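Local coordinates for extracellular invertase (Aspergillus kawachii, PDB 5XH8), which probably cleaves the beta-fructofuranosyl linkage of sucrose and transfers the fructosyl group to acceptor sugars, forming fructooligosaccharides such as 1-kestose, at residues A50-F58 and S67-Y76; S463-L473 and H579-F587. All coordinates share one frame; numbering follows the deposited sequence.

Interaction 1 (A50-F58 and S67-Y76); sequences ATGLFHVGF and SATTDDLATY
Thr69 sets its methyl CG2 over one face of the His55 imidazole, 3.5 Å from the ring centroid and 10° off the normal, a CH-pi contact; Tyr46 of strand 37-47 also stacks on this histidine. With CG2 anti to the carbonyl carbon (chi1 58° for OG1), the methyl, not the hydroxyl, is the branch over the ring. At the imidazole edge, in its plane, a water lies 2.8 Å from His55 ND1 and donates to Ser67 OG. The Phe54 ring, on the other side of the hairpin, takes Thr70 CG2 at its edge, and Leu73 CD1 comes to 3.8 Å from Phe54 CD2.

The backbones pair antiparallel, Phe54 with Thr70 and Val56 with Ala68 as the hydrogen-bonded pairs. Val56 O is gripped twice from opposite faces of its plane: Ala68 N at 3.0 Å, and Ser67 OG at 2.7 Å from well above that plane. Val56 CG2 meets Ala68 CB at 4.1 Å. Beyond the strand, Thr70 OG1 donates to Thr75 O and accepts from Asp72 N in an ST turn; just after it, Leu73 reaches the Phe54 ring.

The hairpin belongs to the beta-propeller of the family 32 N-terminal domain. Face contacts and the in-plane water at ND1 together would restrict both tilt and rotation of the His55 imidazole.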
loop_
_atom_site.group_PDB
_atom_site.type_symbol
_atom_site.label_atom_id
_atom_site.label_comp_id
_atom_site.label_asym_id
_atom_site.label_seq_id
_atom_site.Cartn_x
_atom_site.Cartn_y
_atom_site.Cartn_z
ATOM N N ALA A 50 13.651 23.757 18.063
ATOM C CA ALA A 50 13.234 25.113 18.360
ATOM C C ALA A 50 13.192 25.449 19.856
ATOM O O ALA A 50 13.494 26.583 20.208
ATOM C CB ALA A 50 11.877 25.388 17.743
ATOM N N THR A 51 12.790 24.501 20.718
ATOM C CA THR A 51 12.606 24.775 22.151
ATOM C C THR A 51 13.665 24.136 23.055
ATOM O O THR A 51 13.741 24.473 24.223
ATOM C CB THR A 51 11.248 24.265 22.666
ATOM O OG1 THR A 51 11.183 22.838 22.528
ATOM C CG2 THR A 51 10.069 24.918 21.926
ATOM N N GLY A 52 14.422 23.172 22.544
ATOM C CA GLY A 52 15.232 22.332 23.384
ATOM C C GLY A 52 14.495 21.314 24.258
ATOM O O GLY A 52 15.165 20.550 24.949
ATOM N N LEU A 53 13.155 21.266 24.219
ATOM C CA LEU A 53 12.387 20.291 25.019
ATOM C C LEU A 53 12.557 18.909 24.463
ATOM O O LEU A 53 12.546 18.719 23.237
ATOM C CB LEU A 53 10.891 20.565 24.992
ATOM C CG LEU A 53 10.312 21.696 25.795
ATOM C CD1 LEU A 53 8.821 21.817 25.470
ATOM C CD2 LEU A 53 10.549 21.436 27.271
ATOM N N PHE A 54 12.659 17.944 25.370
ATOM C CA PHE A 54 12.735 16.569 25.009
ATOM C C PHE A 54 11.351 15.932 25.121
ATOM O O PHE A 54 10.730 15.946 26.190
ATOM C CB PHE A 54 13.732 15.842 25.884
ATOM C CG PHE A 54 14.005 14.442 25.441
ATOM C CD1 PHE A 54 14.478 14.188 24.145
ATOM C CD2 PHE A 54 13.781 13.378 26.284
ATOM C CE1 PHE A 54 14.745 12.895 23.721
ATOM C CE2 PHE A 54 14.035 12.084 25.865
ATOM C CZ PHE A 54 14.518 11.833 24.579
ATOM N N HIS A 55 10.899 15.355 24.012
ATOM C CA HIS A 55 9.597 14.705 23.911
ATOM C C HIS A 55 9.800 13.216 24.054
ATOM O O HIS A 55 10.662 12.666 23.383
ATOM C CB HIS A 55 8.958 14.975 22.553
ATOM C CG HIS A 55 8.540 16.392 22.361
ATOM N ND1 HIS A 55 7.251 16.742 22.039
ATOM C CD2 HIS A 55 9.228 17.550 22.493
ATOM C CE1 HIS A 55 7.164 18.054 21.959
ATOM N NE2 HIS A 55 8.351 18.569 22.223
ATOM N N VAL A 56 9.013 12.591 24.943
ATOM C CA VAL A 56 8.919 11.142 25.050
ATOM C C VAL A 56 7.545 10.669 24.524
ATOM O O VAL A 56 6.546 11.382 24.645
ATOM C CB VAL A 56 9.151 10.611 26.499
ATOM C CG1 VAL A 56 10.523 11.006 27.024
ATOM C CG2 VAL A 56 8.078 11.101 27.455
ATOM N N GLY A 57 7.490 9.468 23.967
ATOM C CA GLY A 57 6.260 8.912 23.408
ATOM C C GLY A 57 6.131 7.464 23.827
ATOM O O GLY A 57 7.110 6.838 24.239
ATOM N N PHE A 58 4.922 6.940 23.726
ATOM C CA PHE A 58 4.637 5.538 24.063
ATOM C C PHE A 58 3.264 5.140 23.538
ATOM O O PHE A 58 2.356 5.964 23.482
ATOM C CB PHE A 58 4.738 5.270 25.582
ATOM C CG PHE A 58 4.113 6.339 26.422
ATOM C CD1 PHE A 58 2.748 6.348 26.650
ATOM C CD2 PHE A 58 4.883 7.353 26.953
ATOM C CE1 PHE A 58 2.161 7.368 27.400
ATOM C CE2 PHE A 58 4.316 8.360 27.705
ATOM C CZ PHE A 58 2.947 8.380 27.925
ATOM N N SER A 67 2.186 11.157 24.457
ATOM C CA SER A 67 3.445 11.876 24.610
ATOM C C SER A 67 3.465 12.837 25.801
ATOM O O SER A 67 2.436 13.270 26.309
ATOM C CB SER A 67 3.768 12.620 23.297
ATOM O OG SER A 67 5.079 13.138 23.300
ATOM N N ALA A 68 4.676 13.135 26.245
ATOM C CA ALA A 68 4.946 14.141 27.274
ATOM C C ALA A 68 6.294 14.811 26.985
ATOM O O ALA A 68 7.105 14.270 26.214
ATOM C CB ALA A 68 4.987 13.485 28.650
ATOM N N THR A 69 6.523 15.977 27.599
ATOM C CA THR A 69 7.772 16.696 27.455
ATOM C C THR A 69 8.497 16.797 28.786
ATOM O O THR A 69 7.880 16.700 29.861
ATOM C CB THR A 69 7.562 18.119 26.910
ATOM O OG1 THR A 69 6.690 18.843 27.781
ATOM C CG2 THR A 69 6.951 18.085 25.490
ATOM N N THR A 70 9.814 16.974 28.697
ATOM C CA THR A 70 10.634 17.278 29.853
ATOM C C THR A 70 11.643 18.382 29.511
ATOM O O THR A 70 12.228 18.377 28.405
ATOM C CB THR A 70 11.334 16.044 30.393
ATOM O OG1 THR A 70 12.134 16.410 31.525
ATOM C CG2 THR A 70 12.224 15.368 29.353
ATOM N N ASP A 71 11.833 19.322 30.451
ATOM C CA ASP A 71 12.866 20.343 30.296
ATOM C C ASP A 71 14.073 20.069 31.151
ATOM O O ASP A 71 15.017 20.862 31.123
ATOM C CB ASP A 71 12.319 21.760 30.536
ATOM C CG ASP A 71 11.893 22.011 31.984
ATOM O OD1 ASP A 71 12.515 21.497 32.914
ATOM O OD2 ASP A 71 10.923 22.749 32.174
ATOM N N ASP A 72 14.063 18.959 31.899
ATOM C CA ASP A 72 15.158 18.657 32.821
ATOM C C ASP A 72 15.619 17.195 32.809
ATOM O O ASP A 72 16.609 16.837 33.474
ATOM C CB ASP A 72 14.745 19.102 34.247
ATOM C CG ASP A 72 13.467 18.389 34.743
ATOM O OD1 ASP A 72 12.984 17.453 34.053
ATOM O OD2 ASP A 72 12.933 18.754 35.809
ATOM N N LEU A 73 14.922 16.352 32.035
ATOM C CA LEU A 73 15.140 14.901 32.035
ATOM C C LEU A 73 14.992 14.271 33.432
ATOM O O LEU A 73 15.676 13.308 33.784
ATOM C CB LEU A 73 16.460 14.514 31.352
ATOM C CG LEU A 73 16.524 13.073 30.802
ATOM C CD1 LEU A 73 15.554 12.852 29.633
ATOM C CD2 LEU A 73 17.940 12.694 30.393
ATOM N N ALA A 74 14.033 14.807 34.177
ATOM C CA ALA A 74 13.666 14.286 35.500
ATOM C C ALA A 74 12.169 14.258 35.656
ATOM O O ALA A 74 11.596 13.211 35.997
ATOM C CB ALA A 74 14.291 15.138 36.592
ATOM N N THR A 75 11.540 15.397 35.377
ATOM C CA THR A 75 10.109 15.565 35.500
ATOM C C THR A 75 9.461 15.801 34.130
ATOM O O THR A 75 10.111 16.274 33.189
ATOM C CB THR A 75 9.787 16.779 36.380
ATOM O OG1 THR A 75 10.264 17.968 35.726
ATOM C CG2 THR A 75 10.425 16.636 37.770
ATOM N N TYR A 76 8.168 15.515 34.052
ATOM C CA TYR A 76 7.435 15.494 32.784
ATOM C C TYR A 76 6.130 16.260 32.860
ATOM O O TYR A 76 5.528 16.381 33.940
ATOM C CB TYR A 76 7.167 14.037 32.357
ATOM C CG TYR A 76 8.430 13.241 32.264
ATOM C CD1 TYR A 76 8.965 12.627 33.390
ATOM C CD2 TYR A 76 9.141 13.138 31.060
ATOM C CE1 TYR A 76 10.149 11.919 33.329
ATOM C CE2 TYR A 76 10.327 12.419 30.991
ATOM C CZ TYR A 76 10.829 11.805 32.130
ATOM O OH TYR A 76 12.000 11.071 32.096
HETATM O O HOH W 1 5.293 14.961 21.194
#

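Interaction 2 (S463-L473 and H579-F587); sequences SFPASARGSGL and HNGVGGVAF
Asn580 ND2 donates to Gly472 O at 2.7 Å, the carbonyl oxygen lying in the amide plane and the donor in the carbonyl plane. Its CG sits between the backbone N and carbonyl carbon (chi1 70°), which swings the amide toward the loop; OD1 accepts from Lys474 N and, from above its plane, from Val582 N in an Asx turn. At the other end, Ser463 and Ala586 form an antiparallel hydrogen-bonded pair, Ser463 N to Ala586 O at 2.9 Å and Ala586 N to Ser463 O at 3.0 Å, both nearly straight.

Between these ends nonpolar side chains pack against one another and against backbone carbonyls. Phe464 CE1 presses on Val585 CG1 at 3.4 Å, the two side chains running side by side, and Pro465 CD touches Gly584 O. Leu473 CD1 reaches Gly584 O at 3.6 Å and the edge of the His579 ring, whose NE2 donates to Gly583 O in the ring plane. Val582 CG1 packs on the Gly472-Leu473 peptide.

Each polar tie stays with one sheet of the C-terminal beta-sandwich, and side-chain packing fills the stretch between. Bonded through both ND2 and OD1, the Asn580 amide would be fixed in orientation, and with it the path of the loop into strand 474-481.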
loop_
_atom_site.group_PDB
_atom_site.type_symbol
_atom_site.label_atom_id
_atom_site.label_comp_id
_atom_site.label_asym_id
_atom_site.label_seq_id
_atom_site.Cartn_x
_atom_site.Cartn_y
_atom_site.Cartn_z
ATOM N N SER A 463 31.992 -6.882 48.916
ATOM C CA SER A 463 33.298 -7.462 48.581
ATOM C C SER A 463 33.339 -8.897 49.043
ATOM O O SER A 463 32.840 -9.226 50.122
ATOM C CB SER A 463 34.405 -6.671 49.239
ATOM O OG SER A 463 34.273 -5.306 48.907
ATOM N N PHE A 464 33.908 -9.752 48.201
ATOM C CA PHE A 464 33.908 -11.197 48.401
ATOM C C PHE A 464 35.346 -11.717 48.396
ATOM O O PHE A 464 36.170 -11.211 47.627
ATOM C CB PHE A 464 33.119 -11.889 47.283
ATOM C CG PHE A 464 31.676 -11.458 47.198
ATOM C CD1 PHE A 464 30.729 -11.986 48.068
ATOM C CD2 PHE A 464 31.270 -10.518 46.257
ATOM C CE1 PHE A 464 29.399 -11.603 47.990
ATOM C CE2 PHE A 464 29.939 -10.122 46.178
ATOM C CZ PHE A 464 29.004 -10.668 47.045
ATOM N N PRO A 465 35.651 -12.732 49.235
ATOM C CA PRO A 465 37.009 -13.282 49.273
ATOM C C PRO A 465 37.234 -14.207 48.094
ATOM O O PRO A 465 36.255 -14.679 47.505
ATOM C CB PRO A 465 37.010 -14.077 50.574
ATOM C CG PRO A 465 35.611 -14.581 50.685
ATOM C CD PRO A 465 34.746 -13.473 50.140
ATOM N N ALA A 466 38.499 -14.496 47.777
ATOM C CA ALA A 466 38.857 -15.398 46.661
ATOM C C ALA A 466 38.065 -16.704 46.643
ATOM O O ALA A 466 37.706 -17.194 45.575
ATOM C CB ALA A 466 40.351 -15.702 46.678
ATOM N N SER A 467 37.775 -17.248 47.822
ATOM C CA SER A 467 37.035 -18.515 47.940
ATOM C C SER A 467 35.549 -18.461 47.556
ATOM O O SER A 467 34.932 -19.508 47.407
ATOM C CB SER A 467 37.141 -19.054 49.366
ATOM O OG SER A 467 36.725 -18.083 50.302
ATOM N N ALA A 468 34.965 -17.266 47.432
ATOM C CA ALA A 468 33.566 -17.138 46.964
ATOM C C ALA A 468 33.386 -17.668 45.535
ATOM O O ALA A 468 32.359 -18.277 45.224
ATOM C CB ALA A 468 33.088 -15.691 47.073
ATOM N N ARG A 469 34.402 -17.459 44.694
ATOM C CA ARG A 469 34.408 -17.930 43.299
ATOM C C ARG A 469 34.005 -19.405 43.190
ATOM O O ARG A 469 34.468 -20.235 43.963
ATOM C CB ARG A 469 35.800 -17.708 42.688
ATOM C CG ARG A 469 35.945 -18.017 41.200
ATOM C CD ARG A 469 35.393 -16.910 40.324
ATOM N NE ARG A 469 36.074 -15.616 40.451
ATOM C CZ ARG A 469 35.624 -14.461 39.936
ATOM N NH1 ARG A 469 34.487 -14.420 39.230
ATOM N NH2 ARG A 469 36.303 -13.326 40.116
ATOM N N GLY A 470 33.103 -19.715 42.260
ATOM C CA GLY A 470 32.613 -21.073 42.071
ATOM C C GLY A 470 31.873 -21.727 43.233
ATOM O O GLY A 470 31.592 -22.922 43.165
ATOM N N SER A 471 31.537 -20.969 44.279
ATOM C CA SER A 471 30.975 -21.538 45.513
ATOM C C SER A 471 29.469 -21.364 45.578
ATOM O O SER A 471 28.861 -20.739 44.695
ATOM C CB SER A 471 31.582 -20.851 46.732
ATOM O OG SER A 471 30.892 -19.642 47.028
ATOM N N GLY A 472 28.883 -21.873 46.661
ATOM C CA GLY A 472 27.448 -21.753 46.931
ATOM C C GLY A 472 27.027 -20.493 47.680
ATOM O O GLY A 472 25.927 -20.457 48.226
ATOM N N LEU A 473 27.890 -19.472 47.711
ATOM C CA LEU A 473 27.573 -18.165 48.297
ATOM C C LEU A 473 26.332 -17.499 47.661
ATOM O O LEU A 473 26.150 -17.546 46.431
ATOM C CB LEU A 473 28.779 -17.212 48.187
ATOM C CG LEU A 473 28.590 -15.782 48.739
ATOM C CD1 LEU A 473 29.847 -15.272 49.428
ATOM C CD2 LEU A 473 28.147 -14.774 47.666
ATOM N N HIS A 579 22.700 -13.167 53.916
ATOM C CA HIS A 579 23.878 -13.973 53.567
ATOM C C HIS A 579 23.566 -15.422 53.946
ATOM O O HIS A 579 23.024 -15.668 55.033
ATOM C CB HIS A 579 25.111 -13.422 54.293
ATOM C CG HIS A 579 26.333 -14.275 54.151
ATOM N ND1 HIS A 579 26.845 -14.645 52.927
ATOM C CD2 HIS A 579 27.145 -14.829 55.083
ATOM C CE1 HIS A 579 27.915 -15.397 53.111
ATOM N NE2 HIS A 579 28.120 -15.522 54.411
ATOM N N ASN A 580 23.852 -16.374 53.051
ATOM C CA ASN A 580 23.424 -17.777 53.269
ATOM C C ASN A 580 24.422 -18.615 54.095
ATOM O O ASN A 580 24.239 -19.815 54.254
ATOM C CB ASN A 580 23.106 -18.481 51.948
ATOM C CG ASN A 580 24.332 -18.747 51.110
ATOM O OD1 ASN A 580 25.361 -18.083 51.259
ATOM N ND2 ASN A 580 24.220 -19.688 50.186
ATOM N N GLY A 581 25.487 -17.987 54.577
ATOM C CA GLY A 581 26.449 -18.648 55.423
ATOM C C GLY A 581 27.597 -19.286 54.686
ATOM O O GLY A 581 28.572 -19.654 55.329
ATOM N N VAL A 582 27.508 -19.408 53.356
ATOM C CA VAL A 582 28.571 -20.035 52.571
ATOM C C VAL A 582 29.660 -18.989 52.314
ATOM O O VAL A 582 29.511 -18.100 51.472
ATOM C CB VAL A 582 28.039 -20.648 51.263
ATOM C CG1 VAL A 582 29.175 -21.231 50.429
ATOM C CG2 VAL A 582 26.989 -21.708 51.568
ATOM N N GLY A 583 30.747 -19.095 53.079
ATOM C CA GLY A 583 31.844 -18.158 53.013
ATOM C C GLY A 583 31.483 -16.881 53.722
ATOM O O GLY A 583 30.596 -16.870 54.577
ATOM N N GLY A 584 32.170 -15.808 53.347
ATOM C CA GLY A 584 31.986 -14.503 53.949
ATOM C C GLY A 584 31.720 -13.416 52.925
ATOM O O GLY A 584 32.019 -13.575 51.739
ATOM N N VAL A 585 31.154 -12.312 53.417
ATOM C CA VAL A 585 30.857 -11.117 52.621
ATOM C C VAL A 585 31.128 -9.908 53.456
ATOM O O VAL A 585 30.732 -9.889 54.613
ATOM C CB VAL A 585 29.343 -10.939 52.327
ATOM C CG1 VAL A 585 29.138 -10.151 51.042
ATOM C CG2 VAL A 585 28.614 -12.257 52.338
ATOM N N ALA A 586 31.702 -8.873 52.864
ATOM C CA ALA A 586 31.824 -7.600 53.542
ATOM C C ALA A 586 30.963 -6.573 52.830
ATOM O O ALA A 586 31.168 -6.296 51.641
ATOM C CB ALA A 586 33.280 -7.151 53.587
ATOM N N PHE A 587 30.000 -6.022 53.571
ATOM C CA PHE A 587 29.138 -4.953 53.113
ATOM C C PHE A 587 29.756 -3.638 53.498
ATOM O O PHE A 587 30.064 -3.434 54.660
ATOM C CB PHE A 587 27.761 -5.039 53.795
ATOM C CG PHE A 587 26.955 -6.228 53.388
ATOM C CD1 PHE A 587 27.123 -7.452 54.031
ATOM C CD2 PHE A 587 26.020 -6.131 52.355
ATOM C CE1 PHE A 587 26.372 -8.556 53.664
ATOM C CE2 PHE A 587 25.272 -7.235 51.974
ATOM C CZ PHE A 587 25.439 -8.446 52.635
#

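Overall arrangement
Interaction 1 comes first along the chain, in the family 32 N-terminal range, and interaction 2 follows in the C-terminal range. Their centres are 44 Å apart on opposite sides of the chain's centre, and their nearest atoms stay about 29 Å apart; they share no strand or sheet. Interaction 1 is a local hairpin between neighbouring strands 54-60 and 65-70, buried in the propeller. Interaction 2 has 105 residues between its segments and lies at one end of the sandwich, where strands of its two sheets pass into loops. Together they sample the two-domain build of the enzyme: Gly57 lies about 12 Å from a bound glycerol; interaction 2 belongs to the C-terminal beta-sandwich.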